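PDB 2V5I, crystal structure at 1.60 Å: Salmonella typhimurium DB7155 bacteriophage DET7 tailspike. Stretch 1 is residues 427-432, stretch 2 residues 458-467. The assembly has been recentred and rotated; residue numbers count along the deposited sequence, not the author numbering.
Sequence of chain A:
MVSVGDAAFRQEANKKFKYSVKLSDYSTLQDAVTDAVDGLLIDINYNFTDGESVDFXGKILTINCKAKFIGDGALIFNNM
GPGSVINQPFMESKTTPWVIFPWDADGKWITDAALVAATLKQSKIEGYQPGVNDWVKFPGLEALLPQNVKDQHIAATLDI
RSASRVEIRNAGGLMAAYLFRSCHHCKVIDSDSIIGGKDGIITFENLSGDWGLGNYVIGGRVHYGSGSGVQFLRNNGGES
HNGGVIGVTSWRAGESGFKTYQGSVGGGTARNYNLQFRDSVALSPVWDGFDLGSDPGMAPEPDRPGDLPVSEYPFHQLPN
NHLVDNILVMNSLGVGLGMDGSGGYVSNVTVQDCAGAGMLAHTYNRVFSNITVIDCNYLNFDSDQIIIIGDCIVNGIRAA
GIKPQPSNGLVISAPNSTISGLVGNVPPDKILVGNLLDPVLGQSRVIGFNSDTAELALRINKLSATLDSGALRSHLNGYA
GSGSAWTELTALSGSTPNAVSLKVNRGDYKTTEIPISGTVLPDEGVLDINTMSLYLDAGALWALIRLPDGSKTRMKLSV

Stretch 1, residues 427-432: PPDKIL
Stretch 2 458-467: LRINKLSATL

Stretch 1 opens with a type I beta turn from Pro427 to Lys430, closed by Lys430 N to Pro427 O at 3.1 Å, and leaves it as a strand at Ile431. Against this turn stretch 2 arrives as a strand, 458-460. Arg459 points its CA-CB bond toward the turn and reaches out with chi1 and chi2 both t and chi3 m; Pro428 lies over one face of its guanidinium, Pro428 CG to Arg459 NH1 being 3.5 Å. The same NH1 donates to Ala465 O at 2.9 Å, tying the strand to the loop that follows it.

Asn461 begins three residues of helical phi/psi. With chi1 t and chi2 near -98°, its ND2 donates to two waters, at 2.9 Å to water 1 and 3.1 Å to water 2. Water 1 donates to Pro428 O and Ala465 O; water 2 donates to Asp429 O and Ile431 O. No direct hydrogen bond crosses the contact, so these waters carry its polar links.

Ser464 N returns to Ile460 O at 3.1 Å, and Ser464 OG accepts from Thr466 N at 3.3 Å. Ala465 sets the register, its CA 4.9 Å from Asp429 CA. Asp429, chi1 p, packs its CB 3.3 Å from Ala465 O and 3.8 Å from Thr466 CG2.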

# COMPACT_ATOMS: atom_id res chain seq x y z
N PRO A 427 -16.13 -15.56 10.89
CA PRO A 427 -17.26 -16.12 11.64
C PRO A 427 -17.98 -15.06 12.47
O PRO A 427 -17.36 -14.39 13.28
CB PRO A 427 -16.61 -17.18 12.54
CG PRO A 427 -15.33 -17.50 11.91
CD PRO A 427 -14.87 -16.23 11.26
N PRO A 428 -19.28 -14.88 12.24
CA PRO A 428 -19.96 -13.78 12.86
C PRO A 428 -20.06 -13.88 14.39
O PRO A 428 -20.22 -12.85 15.06
CB PRO A 428 -21.34 -13.76 12.15
CG PRO A 428 -21.48 -15.11 11.52
CD PRO A 428 -20.12 -15.61 11.27
N ASP A 429 -19.89 -15.09 14.92
CA ASP A 429 -19.92 -15.30 16.36
C ASP A 429 -18.55 -15.10 17.06
O ASP A 429 -18.46 -15.25 18.27
CB ASP A 429 -20.49 -16.66 16.66
CG ASP A 429 -19.64 -17.79 16.11
OD1 ASP A 429 -19.19 -17.70 14.92
OD2 ASP A 429 -19.48 -18.78 16.84
N LYS A 430 -17.49 -14.80 16.31
CA LYS A 430 -16.16 -14.73 16.90
C LYS A 430 -15.63 -13.29 16.86
O LYS A 430 -14.44 -13.05 16.68
CB LYS A 430 -15.23 -15.67 16.16
CG LYS A 430 -15.63 -17.10 16.25
CD LYS A 430 -15.52 -17.65 17.65
CE LYS A 430 -15.87 -19.14 17.67
NZ LYS A 430 -15.86 -19.63 19.04
N ILE A 431 -16.55 -12.33 17.01
CA ILE A 431 -16.23 -10.92 17.05
C ILE A 431 -16.82 -10.30 18.30
O ILE A 431 -17.99 -10.54 18.62
CB ILE A 431 -16.92 -10.22 15.87
CG1 ILE A 431 -16.39 -10.72 14.54
CG2 ILE A 431 -16.79 -8.74 15.96
CD1 ILE A 431 -17.29 -10.32 13.40
N LEU A 432 -16.03 -9.51 19.00
CA LEU A 432 -16.47 -8.71 20.12
C LEU A 432 -15.98 -7.31 19.85
O LEU A 432 -14.79 -7.08 19.82
CB LEU A 432 -15.87 -9.24 21.43
CG LEU A 432 -15.78 -8.35 22.68
CD1 LEU A 432 -17.14 -8.18 23.32
CD2 LEU A 432 -14.81 -8.98 23.71
N LEU A 458 -29.96 -10.62 9.40
CA LEU A 458 -29.79 -9.70 10.50
C LEU A 458 -29.43 -10.55 11.74
O LEU A 458 -29.94 -11.64 11.93
CB LEU A 458 -31.06 -8.91 10.79
CG LEU A 458 -31.51 -8.09 9.60
CD1 LEU A 458 -32.81 -8.64 9.20
CD2 LEU A 458 -31.69 -6.64 9.97
N ARG A 459 -28.52 -10.04 12.54
CA ARG A 459 -28.12 -10.70 13.78
C ARG A 459 -27.91 -9.66 14.88
O ARG A 459 -27.30 -8.62 14.69
CB ARG A 459 -26.86 -11.53 13.58
CG ARG A 459 -26.55 -12.40 14.76
CD ARG A 459 -25.35 -13.37 14.56
NE ARG A 459 -25.65 -14.34 13.53
CZ ARG A 459 -24.91 -15.43 13.32
NH1 ARG A 459 -23.86 -15.67 14.06
NH2 ARG A 459 -25.22 -16.26 12.33
N ILE A 460 -28.44 -9.96 16.06
CA ILE A 460 -28.32 -9.08 17.21
C ILE A 460 -27.43 -9.79 18.21
O ILE A 460 -27.86 -10.75 18.87
CB ILE A 460 -29.72 -8.83 17.89
CG1 ILE A 460 -30.73 -8.30 16.87
CG2 ILE A 460 -29.56 -7.83 19.03
CD1 ILE A 460 -32.17 -8.22 17.32
N ASN A 461 -26.18 -9.35 18.35
CA ASN A 461 -25.20 -10.10 19.15
C ASN A 461 -25.65 -10.35 20.59
O ASN A 461 -25.40 -11.43 21.13
CB ASN A 461 -23.84 -9.38 19.09
CG ASN A 461 -22.78 -10.13 19.85
OD1 ASN A 461 -22.52 -9.77 21.00
ND2 ASN A 461 -22.19 -11.17 19.26
N LYS A 462 -26.27 -9.33 21.18
CA LYS A 462 -26.77 -9.42 22.59
C LYS A 462 -27.77 -10.55 22.73
O LYS A 462 -27.83 -11.23 23.77
CB LYS A 462 -27.42 -8.10 22.98
CG LYS A 462 -28.09 -8.09 24.38
CD LYS A 462 -28.61 -6.69 24.64
CE LYS A 462 -29.48 -6.67 25.91
NZ LYS A 462 -29.85 -5.28 26.32
N LEU A 463 -28.62 -10.72 21.73
CA LEU A 463 -29.69 -11.71 21.77
C LEU A 463 -29.08 -13.10 21.63
O LEU A 463 -29.38 -14.02 22.40
CB LEU A 463 -30.72 -11.48 20.67
CG LEU A 463 -31.74 -12.59 20.42
CD1 LEU A 463 -32.59 -12.82 21.73
CD2 LEU A 463 -32.67 -12.31 19.26
N SER A 464 -28.22 -13.24 20.64
CA SER A 464 -27.54 -14.49 20.36
C SER A 464 -26.35 -14.23 19.48
O SER A 464 -26.49 -13.63 18.42
CB SER A 464 -28.42 -15.44 19.57
OG SER A 464 -27.69 -16.65 19.28
N ALA A 465 -25.18 -14.72 19.89
CA ALA A 465 -23.99 -14.56 19.02
C ALA A 465 -24.01 -15.45 17.81
O ALA A 465 -23.35 -15.10 16.82
CB ALA A 465 -22.70 -14.76 19.80
N THR A 466 -24.73 -16.56 17.88
CA THR A 466 -24.66 -17.62 16.89
C THR A 466 -25.88 -17.77 15.98
O THR A 466 -25.74 -18.44 14.97
CB THR A 466 -24.43 -18.96 17.57
OG1 THR A 466 -25.46 -19.16 18.54
CG2 THR A 466 -23.11 -18.95 18.28
N LEU A 467 -27.02 -17.13 16.27
CA LEU A 467 -28.24 -17.33 15.50
C LEU A 467 -28.67 -16.01 14.87
O LEU A 467 -28.69 -15.01 15.56
CB LEU A 467 -29.36 -17.81 16.42
CG LEU A 467 -29.11 -19.15 17.11
CD1 LEU A 467 -30.22 -19.35 18.13
CD2 LEU A 467 -29.00 -20.33 16.19
O HOH W 1 -22.60 -12.24 16.57
O HOH W 2 -19.56 -12.75 19.70